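Local coordinates for malonyl CoA-acyl carrier protein transacylase (Mycobacterium tuberculosis, PDB 2QC3), which catalyses the transfer of the malonyl group from malonyl-CoA to holo-acyl carrier protein, the step that supplies malonyl-ACP to fatty acid biosynthesis, at residues L6-G11 and A66-A71; K36-D41 and D109-A114; I96-I101 and A220-N225; L253-L258 and K280-G285. All blocks are in the same frame, centred on the assembly; numbering follows the deposited sequence.

Interaction 1 of 4, residues L6-G11 and A66-A71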
loop_
_atom_site.group_PDB
_atom_site.type_symbol
_atom_site.label_atom_id
_atom_site.label_comp_id
_atom_site.label_asym_id
_atom_site.label_seq_id
_atom_site.Cartn_x
_atom_site.Cartn_y
_atom_site.Cartn_z
ATOM N N LEU A 6 -3.543 0.219 9.451
ATOM C CA LEU A 6 -3.325 -0.266 8.091
ATOM C C LEU A 6 -3.237 0.849 7.065
ATOM O O LEU A 6 -4.110 1.716 7.004
ATOM C CB LEU A 6 -4.447 -1.227 7.686
ATOM C CG LEU A 6 -4.876 -2.267 8.731
ATOM C CD1 LEU A 6 -5.946 -3.179 8.135
ATOM C CD2 LEU A 6 -3.674 -3.080 9.178
ATOM N N ALA A 7 -2.184 0.814 6.252
ATOM C CA ALA A 7 -1.969 1.821 5.217
ATOM C C ALA A 7 -2.288 1.237 3.844
ATOM O O ALA A 7 -1.681 0.255 3.416
ATOM C CB ALA A 7 -0.520 2.324 5.262
ATOM N N PRO A 8 -3.247 1.848 3.127
ATOM C CA PRO A 8 -3.667 1.402 1.797
ATOM C C PRO A 8 -2.644 1.581 0.681
ATOM O O PRO A 8 -1.723 2.396 0.783
ATOM C CB PRO A 8 -4.933 2.219 1.550
ATOM C CG PRO A 8 -4.611 3.522 2.229
ATOM C CD PRO A 8 -4.010 3.041 3.544
ATOM N N GLY A 9 -2.823 0.796 -0.382
ATOM C CA GLY A 9 -1.953 0.861 -1.542
ATOM C C GLY A 9 -2.715 1.419 -2.737
ATOM O O GLY A 9 -3.806 1.967 -2.572
ATOM N N GLN A 10 -2.165 1.265 -3.939
ATOM C CA GLN A 10 -2.814 1.792 -5.140
ATOM C C GLN A 10 -4.199 1.212 -5.403
ATOM O O GLN A 10 -4.529 0.112 -4.948
ATOM C CB GLN A 10 -1.932 1.574 -6.375
ATOM C CG GLN A 10 -0.594 2.297 -6.337
ATOM C CD GLN A 10 0.207 2.119 -7.624
ATOM O OE1 GLN A 10 -0.196 2.580 -8.693
ATOM N NE2 GLN A 10 1.346 1.452 -7.522
ATOM N N GLY A 11 -5.001 1.967 -6.150
ATOM C CA GLY A 11 -6.345 1.534 -6.480
ATOM C C GLY A 11 -7.400 2.243 -5.655
ATOM O O GLY A 11 -8.585 2.195 -5.978
ATOM N N ALA A 66 1.053 10.440 0.763
ATOM C CA ALA A 66 0.855 11.788 1.304
ATOM C C ALA A 66 -0.467 11.880 2.081
ATOM O O ALA A 66 -0.514 12.429 3.180
ATOM C CB ALA A 66 0.870 12.826 0.167
ATOM N N ALA A 67 -1.534 11.341 1.503
ATOM C CA ALA A 67 -2.843 11.356 2.147
ATOM C C ALA A 67 -2.764 10.590 3.462
ATOM O O ALA A 67 -3.278 11.036 4.496
ATOM C CB ALA A 67 -3.879 10.714 1.239
ATOM N N THR A 68 -2.109 9.435 3.417
ATOM C CA THR A 68 -1.969 8.609 4.605
ATOM C C THR A 68 -1.241 9.300 5.742
ATOM O O THR A 68 -1.699 9.272 6.887
ATOM C CB THR A 68 -1.252 7.272 4.299
ATOM O OG1 THR A 68 -2.108 6.458 3.494
ATOM C CG2 THR A 68 -0.937 6.514 5.598
ATOM N N LEU A 69 -0.117 9.928 5.423
ATOM C CA LEU A 69 0.672 10.590 6.442
ATOM C C LEU A 69 0.052 11.878 6.978
ATOM O O LEU A 69 0.292 12.238 8.126
ATOM C CB LEU A 69 2.098 10.814 5.924
ATOM C CG LEU A 69 2.748 9.479 5.506
ATOM C CD1 LEU A 69 4.212 9.687 5.120
ATOM C CD2 LEU A 69 2.633 8.470 6.657
ATOM N N LEU A 70 -0.735 12.578 6.169
ATOM C CA LEU A 70 -1.385 13.795 6.664
ATOM C C LEU A 70 -2.267 13.381 7.838
ATOM O O LEU A 70 -2.266 14.022 8.892
ATOM C CB LEU A 70 -2.262 14.435 5.586
ATOM C CG LEU A 70 -1.590 15.248 4.483
ATOM C CD1 LEU A 70 -2.641 15.673 3.476
ATOM C CD2 LEU A 70 -0.892 16.468 5.081
ATOM N N ALA A 71 -3.004 12.290 7.644
ATOM C CA ALA A 71 -3.897 11.759 8.665
ATOM C C ALA A 71 -3.088 11.314 9.870
ATOM O O ALA A 71 -3.458 11.582 11.015
ATOM C CB ALA A 71 -4.690 10.588 8.104
HETATM O O HOH W 1 -0.766 4.365 2.482
#
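T68 reaches from helix 57-77 over the end of strand 2-7, its methyl lying against A7 and its hydroxyl against the ring of P8. The two branches divide the work. With OG1 beside the backbone N (chi1 -69°), CG2 stands anti to that N and comes loosely alongside the A7 methyl, T68 CG2 4.2 Å from A7 CB. T68 OG1 lies 3.9 Å from P8 CD, the two side chains running past one another in opposing senses. No hydrogen bond joins the segments directly. A water bridges them instead, donating one proton to P8 O at 2.8 Å and the other to T68 OG1 at 2.7 Å from the water oxygen. The hydroxyl is further engaged by the carbonyls of I64, one turn earlier in its own helix, and of P270, so water and two carbonyls meet at the buried T68 OG1. A7 also packs on A97 of helix 94-101, and its backbone bonds to A89 and to H91, the residue before the likely nucleophile S92. The arrangement is that of a helix covering the central strand of a parallel sheet at its C-terminal end, where the active site of the FabD acyltransferase fold probably lies.

Interaction 2 of 4, residues K36-D41 and D109-A114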
loop_
_atom_site.group_PDB
_atom_site.type_symbol
_atom_site.label_atom_id
_atom_site.label_comp_id
_atom_site.label_asym_id
_atom_site.label_seq_id
_atom_site.Cartn_x
_atom_site.Cartn_y
_atom_site.Cartn_z
ATOM N N LYS A 36 7.882 19.303 -2.517
ATOM C CA LYS A 36 9.260 19.648 -2.822
ATOM C C LYS A 36 10.128 18.397 -2.805
ATOM O O LYS A 36 10.907 18.163 -3.725
ATOM C CB LYS A 36 9.784 20.653 -1.798
ATOM C CG LYS A 36 11.164 21.207 -2.107
ATOM C CD LYS A 36 11.564 22.243 -1.066
ATOM C CE LYS A 36 12.944 22.810 -1.336
ATOM N NZ LYS A 36 13.334 23.812 -0.297
ATOM N N ALA A 37 9.981 17.599 -1.751
ATOM C CA ALA A 37 10.749 16.365 -1.593
ATOM C C ALA A 37 10.498 15.386 -2.734
ATOM O O ALA A 37 11.405 14.677 -3.160
ATOM C CB ALA A 37 10.404 15.704 -0.253
ATOM N N ALA A 38 9.260 15.351 -3.218
ATOM C CA ALA A 38 8.873 14.458 -4.306
ATOM C C ALA A 38 8.863 15.185 -5.648
ATOM O O ALA A 38 8.523 14.596 -6.679
ATOM C CB ALA A 38 7.496 13.875 -4.029
ATOM N N ASP A 39 9.230 16.464 -5.629
ATOM C CA ASP A 39 9.262 17.275 -6.844
ATOM C C ASP A 39 7.971 17.080 -7.631
ATOM O O ASP A 39 7.988 16.859 -8.840
ATOM C CB ASP A 39 10.470 16.887 -7.703
ATOM C CG ASP A 39 10.574 17.714 -8.968
ATOM O OD1 ASP A 39 10.536 18.958 -8.866
ATOM O OD2 ASP A 39 10.697 17.121 -10.061
ATOM N N LEU A 40 6.851 17.174 -6.928
ATOM C CA LEU A 40 5.544 16.987 -7.531
ATOM C C LEU A 40 4.546 17.927 -6.854
ATOM O O LEU A 40 4.557 18.074 -5.634
ATOM C CB LEU A 40 5.110 15.533 -7.327
ATOM C CG LEU A 40 4.439 14.734 -8.446
ATOM C CD1 LEU A 40 5.336 14.691 -9.675
ATOM C CD2 LEU A 40 4.168 13.316 -7.939
ATOM N N ASP A 41 3.688 18.564 -7.641
ATOM C CA ASP A 41 2.689 19.475 -7.090
ATOM C C ASP A 41 1.572 18.631 -6.491
ATOM O O ASP A 41 0.480 18.549 -7.049
ATOM C CB ASP A 41 2.117 20.373 -8.190
ATOM C CG ASP A 41 1.377 21.584 -7.639
ATOM O OD1 ASP A 41 0.618 21.439 -6.656
ATOM O OD2 ASP A 41 1.546 22.686 -8.203
ATOM N N ASP A 109 10.595 12.150 3.717
ATOM C CA ASP A 109 11.397 11.174 2.991
ATOM C C ASP A 109 10.510 10.050 2.461
ATOM O O ASP A 109 10.764 9.505 1.388
ATOM C CB ASP A 109 12.498 10.591 3.885
ATOM C CG ASP A 109 13.617 11.586 4.162
ATOM O OD1 ASP A 109 13.905 12.424 3.279
ATOM O OD2 ASP A 109 14.217 11.524 5.255
ATOM N N ALA A 110 9.468 9.707 3.212
ATOM C CA ALA A 110 8.551 8.650 2.790
ATOM C C ALA A 110 7.861 9.041 1.482
ATOM O O ALA A 110 7.793 8.247 0.540
ATOM C CB ALA A 110 7.503 8.388 3.879
ATOM N N VAL A 111 7.346 10.266 1.425
ATOM C CA VAL A 111 6.668 10.723 0.221
ATOM C C VAL A 111 7.610 10.781 -0.977
ATOM O O VAL A 111 7.249 10.351 -2.070
ATOM C CB VAL A 111 6.020 12.097 0.434
ATOM C CG1 VAL A 111 5.439 12.609 -0.878
ATOM C CG2 VAL A 111 4.915 11.981 1.490
ATOM N N ALA A 112 8.815 11.305 -0.768
ATOM C CA ALA A 112 9.803 11.396 -1.841
ATOM C C ALA A 112 10.225 9.998 -2.306
ATOM O O ALA A 112 10.461 9.779 -3.494
ATOM C CB ALA A 112 11.027 12.173 -1.368
ATOM N N LEU A 113 10.328 9.061 -1.362
ATOM C CA LEU A 113 10.712 7.691 -1.682
ATOM C C LEU A 113 9.583 7.052 -2.479
ATOM O O LEU A 113 9.802 6.266 -3.400
ATOM C CB LEU A 113 10.953 6.887 -0.401
ATOM C CG LEU A 113 11.356 5.428 -0.635
ATOM C CD1 LEU A 113 12.682 5.388 -1.404
ATOM C CD2 LEU A 113 11.470 4.696 0.700
ATOM N N ALA A 114 8.361 7.396 -2.107
ATOM C CA ALA A 114 7.203 6.882 -2.795
ATOM C C ALA A 114 7.187 7.444 -4.237
ATOM O O ALA A 114 6.886 6.724 -5.193
ATOM C CB ALA A 114 5.938 7.283 -2.022
#
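A37 and A38, at the C-terminal end of helix 27-37, rest on helix 107-125 where the first helix closes in a Schellman motif: D39 takes up positive phi (47°) and the chain leaves the helix. The tight part is made of alanines. Because the side chains are only methyls, the backbones come very near, the CA atoms of A38 and A112 lying 4.0 Å apart. A112 CB lies beside A37, 3.1 Å from A37 O, with A37 CB 3.8 Å from A112 CB. On the inner side A38 CB rests against helix 107-125, touching A112 CA and V111 CG1. V111 belongs to the buried side of the contact and also packs on V65 of helix 57-77 and L42 of helix 42-47. A37 marks the margin, its methyl packed although the residue is solvent-exposed. The open side belongs to D39, also exposed, and to K36, which runs outward as a fully extended chain. Beyond the turn, L40 packs on P62 and L45, while D41 OD1 caps the next helix by accepting from R44 N. V111 reaches A38 through a single branch: CG1, anti to the backbone N (chi1 174°), lies 4.0 Å from A38 CB.

Interaction 3 of 4, residues I96-I101 and A220-N225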
loop_
_atom_site.group_PDB
_atom_site.type_symbol
_atom_site.label_atom_id
_atom_site.label_comp_id
_atom_site.label_asym_id
_atom_site.label_seq_id
_atom_site.Cartn_x
_atom_site.Cartn_y
_atom_site.Cartn_z
ATOM N N ILE A 96 5.354 2.065 2.512
ATOM C CA ILE A 96 6.197 3.238 2.760
ATOM C C ILE A 96 5.566 4.112 3.838
ATOM O O ILE A 96 6.257 4.616 4.725
ATOM C CB ILE A 96 6.422 4.066 1.462
ATOM C CG1 ILE A 96 7.324 3.278 0.500
ATOM C CG2 ILE A 96 7.067 5.398 1.796
ATOM C CD1 ILE A 96 7.520 3.933 -0.864
ATOM N N ALA A 97 4.250 4.283 3.757
ATOM C CA ALA A 97 3.517 5.068 4.743
ATOM C C ALA A 97 3.565 4.325 6.080
ATOM O O ALA A 97 3.761 4.935 7.135
ATOM C CB ALA A 97 2.068 5.261 4.287
ATOM N N ALA A 98 3.396 3.006 6.030
ATOM C CA ALA A 98 3.445 2.181 7.240
ATOM C C ALA A 98 4.797 2.345 7.930
ATOM O O ALA A 98 4.877 2.403 9.161
ATOM C CB ALA A 98 3.218 0.714 6.896
ATOM N N TYR A 99 5.861 2.413 7.133
ATOM C CA TYR A 99 7.204 2.579 7.675
ATOM C C TYR A 99 7.321 3.903 8.417
ATOM O O TYR A 99 7.911 3.969 9.496
ATOM C CB TYR A 99 8.244 2.521 6.551
ATOM C CG TYR A 99 8.672 1.124 6.191
ATOM C CD1 TYR A 99 7.755 0.075 6.183
ATOM C CD2 TYR A 99 9.997 0.848 5.844
ATOM C CE1 TYR A 99 8.138 -1.209 5.841
ATOM C CE2 TYR A 99 10.393 -0.442 5.495
ATOM C CZ TYR A 99 9.459 -1.462 5.498
ATOM O OH TYR A 99 9.829 -2.742 5.165
ATOM N N ALA A 100 6.763 4.958 7.834
ATOM C CA ALA A 100 6.802 6.270 8.462
ATOM C C ALA A 100 5.948 6.245 9.730
ATOM O O ALA A 100 6.319 6.817 10.752
ATOM C CB ALA A 100 6.285 7.336 7.496
ATOM N N ILE A 101 4.803 5.574 9.666
ATOM C CA ILE A 101 3.938 5.495 10.832
ATOM C C ILE A 101 4.689 4.788 11.957
ATOM O O ILE A 101 4.644 5.221 13.106
ATOM C CB ILE A 101 2.625 4.754 10.494
ATOM C CG1 ILE A 101 1.752 5.657 9.612
ATOM C CG2 ILE A 101 1.882 4.363 11.778
ATOM C CD1 ILE A 101 0.551 4.953 8.973
ATOM N N ALA A 220 7.377 0.656 16.532
ATOM C CA ALA A 220 6.225 -0.209 16.736
ATOM C C ALA A 220 6.387 -1.483 15.926
ATOM O O ALA A 220 7.245 -1.558 15.049
ATOM C CB ALA A 220 4.951 0.512 16.323
ATOM N N THR A 221 5.576 -2.490 16.235
ATOM C CA THR A 221 5.625 -3.746 15.492
ATOM C C THR A 221 5.237 -3.407 14.052
ATOM O O THR A 221 4.120 -2.960 13.782
ATOM C CB THR A 221 4.619 -4.765 16.052
ATOM O OG1 THR A 221 4.844 -4.930 17.458
ATOM C CG2 THR A 221 4.774 -6.107 15.352
ATOM N N LEU A 222 6.175 -3.608 13.137
ATOM C CA LEU A 222 5.958 -3.307 11.728
ATOM C C LEU A 222 6.026 -4.582 10.900
ATOM O O LEU A 222 7.068 -5.242 10.840
ATOM C CB LEU A 222 7.024 -2.311 11.249
ATOM C CG LEU A 222 7.029 -1.823 9.792
ATOM C CD1 LEU A 222 5.772 -1.002 9.484
ATOM C CD2 LEU A 222 8.260 -0.974 9.571
ATOM N N LEU A 223 4.910 -4.928 10.270
ATOM C CA LEU A 223 4.835 -6.124 9.434
ATOM C C LEU A 223 5.266 -5.819 8.004
ATOM O O LEU A 223 5.259 -4.662 7.581
ATOM C CB LEU A 223 3.409 -6.675 9.422
ATOM C CG LEU A 223 2.839 -7.034 10.794
ATOM C CD1 LEU A 223 1.476 -7.694 10.618
ATOM C CD2 LEU A 223 3.807 -7.973 11.511
ATOM N N SER A 224 5.635 -6.865 7.270
ATOM C CA SER A 224 6.068 -6.727 5.889
ATOM C C SER A 224 5.244 -7.608 4.953
ATOM O O SER A 224 4.882 -8.730 5.302
ATOM C CB SER A 224 7.552 -7.104 5.762
ATOM O OG SER A 224 7.963 -7.088 4.406
ATOM N N ASN A 225 4.960 -7.083 3.763
ATOM C CA ASN A 225 4.199 -7.795 2.736
ATOM C C ASN A 225 4.972 -9.021 2.259
ATOM O O ASN A 225 4.417 -9.914 1.625
ATOM C CB ASN A 225 3.951 -6.879 1.529
ATOM C CG ASN A 225 2.903 -5.821 1.794
ATOM O OD1 ASN A 225 2.743 -4.895 0.997
ATOM N ND2 ASN A 225 2.169 -5.953 2.899
HETATM O O HOH W 2 8.359 -4.823 3.208
#
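The last turns of helix 94-101 pass over the weakly bonded edge strand 221-222, with the CA atoms of Y99 and L222 7.3 Å apart, a spacing filled by side chains. The helix keeps its own backbone bonds, I101 N to A97 O among them, while T221 and L223 pair with V88 of the neighbouring strand 86-90. L222 points toward the helix and carries nearly all of the contact. Its CG is anti to the backbone N (chi1 180°), which lifts both methyl branches off the strand, and each finds a different surface. CD1 goes to the helix backbone, 3.5 Å from A98 O, and touches the methyl of A98, CB to CD1 4.0 Å. CD2 lies over one face of the Y99 ring in a CH-pi contact, 3.9 Å from the ring centroid and 24° off the normal, displaced toward the CD1-CE1 rim with CD2 only 3.6 Å from Y99 CD1. The leucine runs roughly perpendicular to the tyrosine side chain. At the far end of the ring, a water donates a long bond of 3.2 Å to Y99 OH and lies 2.6 Å from S224 OG. The phenol is also bonded to A237 O, and S224 OG to R226 N. N225 bonds through its side chain to G90 O and to the backbone N of S92, the active-site serine inferred from relatives. The chemistry implies a tyrosine packed on one face and hydrogen-bonded at its hydroxyl, while the adjacent A98 packs on the probable nucleophile elbow.

Interaction 4 of 4, residues L253-L258 and K280-G285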
loop_
_atom_site.group_PDB
_atom_site.type_symbol
_atom_site.label_atom_id
_atom_site.label_comp_id
_atom_site.label_asym_id
_atom_site.label_seq_id
_atom_site.Cartn_x
_atom_site.Cartn_y
_atom_site.Cartn_z
ATOM N N LEU A 253 -0.784 -13.213 4.759
ATOM C CA LEU A 253 0.107 -13.570 5.855
ATOM C C LEU A 253 0.175 -12.441 6.891
ATOM O O LEU A 253 0.368 -12.686 8.082
ATOM C CB LEU A 253 1.513 -13.890 5.319
ATOM C CG LEU A 253 1.599 -15.075 4.346
ATOM C CD1 LEU A 253 3.059 -15.356 3.980
ATOM C CD2 LEU A 253 0.968 -16.318 4.995
ATOM N N CYS A 254 -0.001 -11.203 6.446
ATOM C CA CYS A 254 0.041 -10.085 7.368
ATOM C C CYS A 254 -1.167 -10.133 8.305
ATOM O O CYS A 254 -1.038 -9.955 9.516
ATOM C CB CYS A 254 0.053 -8.750 6.604
ATOM S SG CYS A 254 1.611 -8.377 5.753
ATOM N N THR A 255 -2.343 -10.385 7.745
ATOM C CA THR A 255 -3.542 -10.433 8.561
ATOM C C THR A 255 -3.495 -11.635 9.497
ATOM O O THR A 255 -4.010 -11.578 10.611
ATOM C CB THR A 255 -4.798 -10.506 7.698
ATOM O OG1 THR A 255 -4.781 -9.446 6.735
ATOM C CG2 THR A 255 -6.025 -10.361 8.569
ATOM N N ALA A 256 -2.880 -12.723 9.039
ATOM C CA ALA A 256 -2.747 -13.927 9.858
ATOM C C ALA A 256 -1.898 -13.570 11.074
ATOM O O ALA A 256 -2.144 -14.047 12.180
ATOM C CB ALA A 256 -2.077 -15.047 9.055
ATOM N N THR A 257 -0.902 -12.719 10.865
ATOM C CA THR A 257 -0.037 -12.294 11.956
ATOM C C THR A 257 -0.790 -11.376 12.920
ATOM O O THR A 257 -0.550 -11.399 14.127
ATOM C CB THR A 257 1.213 -11.565 11.423
ATOM O OG1 THR A 257 1.992 -12.477 10.635
ATOM C CG2 THR A 257 2.062 -11.041 12.582
ATOM N N LEU A 258 -1.695 -10.565 12.386
ATOM C CA LEU A 258 -2.484 -9.666 13.224
ATOM C C LEU A 258 -3.332 -10.511 14.170
ATOM O O LEU A 258 -3.493 -10.181 15.346
ATOM C CB LEU A 258 -3.391 -8.786 12.363
ATOM C CG LEU A 258 -2.672 -7.813 11.424
ATOM C CD1 LEU A 258 -3.690 -7.081 10.553
ATOM C CD2 LEU A 258 -1.856 -6.823 12.253
ATOM N N LYS A 280 -11.081 -7.712 8.658
ATOM C CA LYS A 280 -12.236 -8.126 9.458
ATOM C C LYS A 280 -12.453 -9.627 9.389
ATOM O O LYS A 280 -12.730 -10.272 10.397
ATOM C CB LYS A 280 -13.525 -7.470 8.948
ATOM C CG LYS A 280 -13.796 -6.056 9.396
ATOM C CD LYS A 280 -15.043 -5.556 8.692
ATOM C CE LYS A 280 -15.459 -4.182 9.167
ATOM N NZ LYS A 280 -15.955 -4.179 10.555
ATOM N N ARG A 281 -12.341 -10.171 8.182
ATOM C CA ARG A 281 -12.575 -11.587 7.956
ATOM C C ARG A 281 -11.787 -12.524 8.865
ATOM O O ARG A 281 -12.290 -13.575 9.260
ATOM C CB ARG A 281 -12.312 -11.934 6.486
ATOM C CG ARG A 281 -12.882 -13.282 6.074
ATOM C CD ARG A 281 -12.700 -13.584 4.585
ATOM N NE ARG A 281 -13.536 -12.761 3.712
ATOM C CZ ARG A 281 -13.199 -11.556 3.256
ATOM N NH1 ARG A 281 -12.033 -11.016 3.585
ATOM N NH2 ARG A 281 -14.027 -10.893 2.462
ATOM N N GLU A 282 -10.558 -12.149 9.206
ATOM C CA GLU A 282 -9.735 -12.995 10.062
ATOM C C GLU A 282 -9.814 -12.552 11.518
ATOM O O GLU A 282 -9.675 -13.365 12.432
ATOM C CB GLU A 282 -8.276 -12.973 9.594
ATOM C CG GLU A 282 -8.096 -13.114 8.085
ATOM C CD GLU A 282 -8.799 -14.323 7.503
ATOM O OE1 GLU A 282 -8.911 -14.400 6.260
ATOM O OE2 GLU A 282 -9.235 -15.200 8.281
ATOM N N LEU A 283 -10.035 -11.259 11.728
ATOM C CA LEU A 283 -10.133 -10.710 13.075
ATOM C C LEU A 283 -11.600 -10.438 13.375
ATOM O O LEU A 283 -12.004 -9.290 13.523
ATOM C CB LEU A 283 -9.340 -9.406 13.171
ATOM C CG LEU A 283 -7.884 -9.460 12.703
ATOM C CD1 LEU A 283 -7.287 -8.070 12.755
ATOM C CD2 LEU A 283 -7.091 -10.418 13.571
ATOM N N ARG A 284 -12.393 -11.500 13.458
ATOM C CA ARG A 284 -13.821 -11.366 13.719
ATOM C C ARG A 284 -14.118 -10.854 15.122
ATOM O O ARG A 284 -13.499 -11.278 16.092
ATOM C CB ARG A 284 -14.518 -12.711 13.499
ATOM C CG ARG A 284 -14.394 -13.228 12.080
ATOM C CD ARG A 284 -15.002 -14.612 11.932
ATOM N NE ARG A 284 -14.753 -15.161 10.601
ATOM C CZ ARG A 284 -15.030 -16.409 10.237
ATOM N NH1 ARG A 284 -15.568 -17.256 11.106
ATOM N NH2 ARG A 284 -14.763 -16.813 9.001
ATOM N N GLY A 285 -15.072 -9.935 15.217
ATOM C CA GLY A 285 -15.434 -9.378 16.506
ATOM C C GLY A 285 -14.618 -8.142 16.815
ATOM O O GLY A 285 -14.806 -7.507 17.855
#
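T255 and E282 meet at about a right angle, and beside them L283 lies against L258, where helix 251-260 packs on segment 280-285, which follows on from helix 275-282, at the flank of the parallel sheet. In the first pair it is the aliphatic stem of the glutamate that touches. The methyl CG2 of T255 approaches E282 CG to 3.5 Å and E282 CB to 3.6 Å from the same CG2. The glutamate chain then bends at chi2 (-53°), carrying the carboxylate away from the threonine and leaving it to form a salt bridge with R259. T255 OG1 turns from the contact and makes a weak bond to W251 O in its own helix. The second pair joins leucine methyls to side chain and backbone. L283 divides its two methyls over the last turn of 253-258: CD1 touches the L258 side chain, while CD2 settles on backbone, 3.8 Å from L258 C. L283 also packs on V263 and I266 of strand 263-268, so it fills the corner between the two helices and the sheet. On the exposed side R284 extends alongside the turn, R284 NE donating to R281 O at 3.2 Å. In the leucine pair, L283 CD1 lies 4.0 Å from L258 CB.

Overall arrangement
All four contacts lie within the acyl transferase domain and are organised about its parallel sheet. Along the chain, interactions 1 and 2 interlock, their segments alternating, as do interactions 2 and 3, while interaction 4 follows last. Helix 57-77 of interaction 1 packs on both helix 94-101 of interaction 3 and helix 107-125 of interaction 2, the centres of interactions 1 and 3 being about 12 Å apart. Interaction 4 joins interaction 3 through packing of C254 on S224 and N225. Interactions 2 and 4 sit on opposite sides of the chain's centre, about 32 Å between centres. Continuous packing therefore runs from one flank to the other, past the probable active site near interactions 1 and 3.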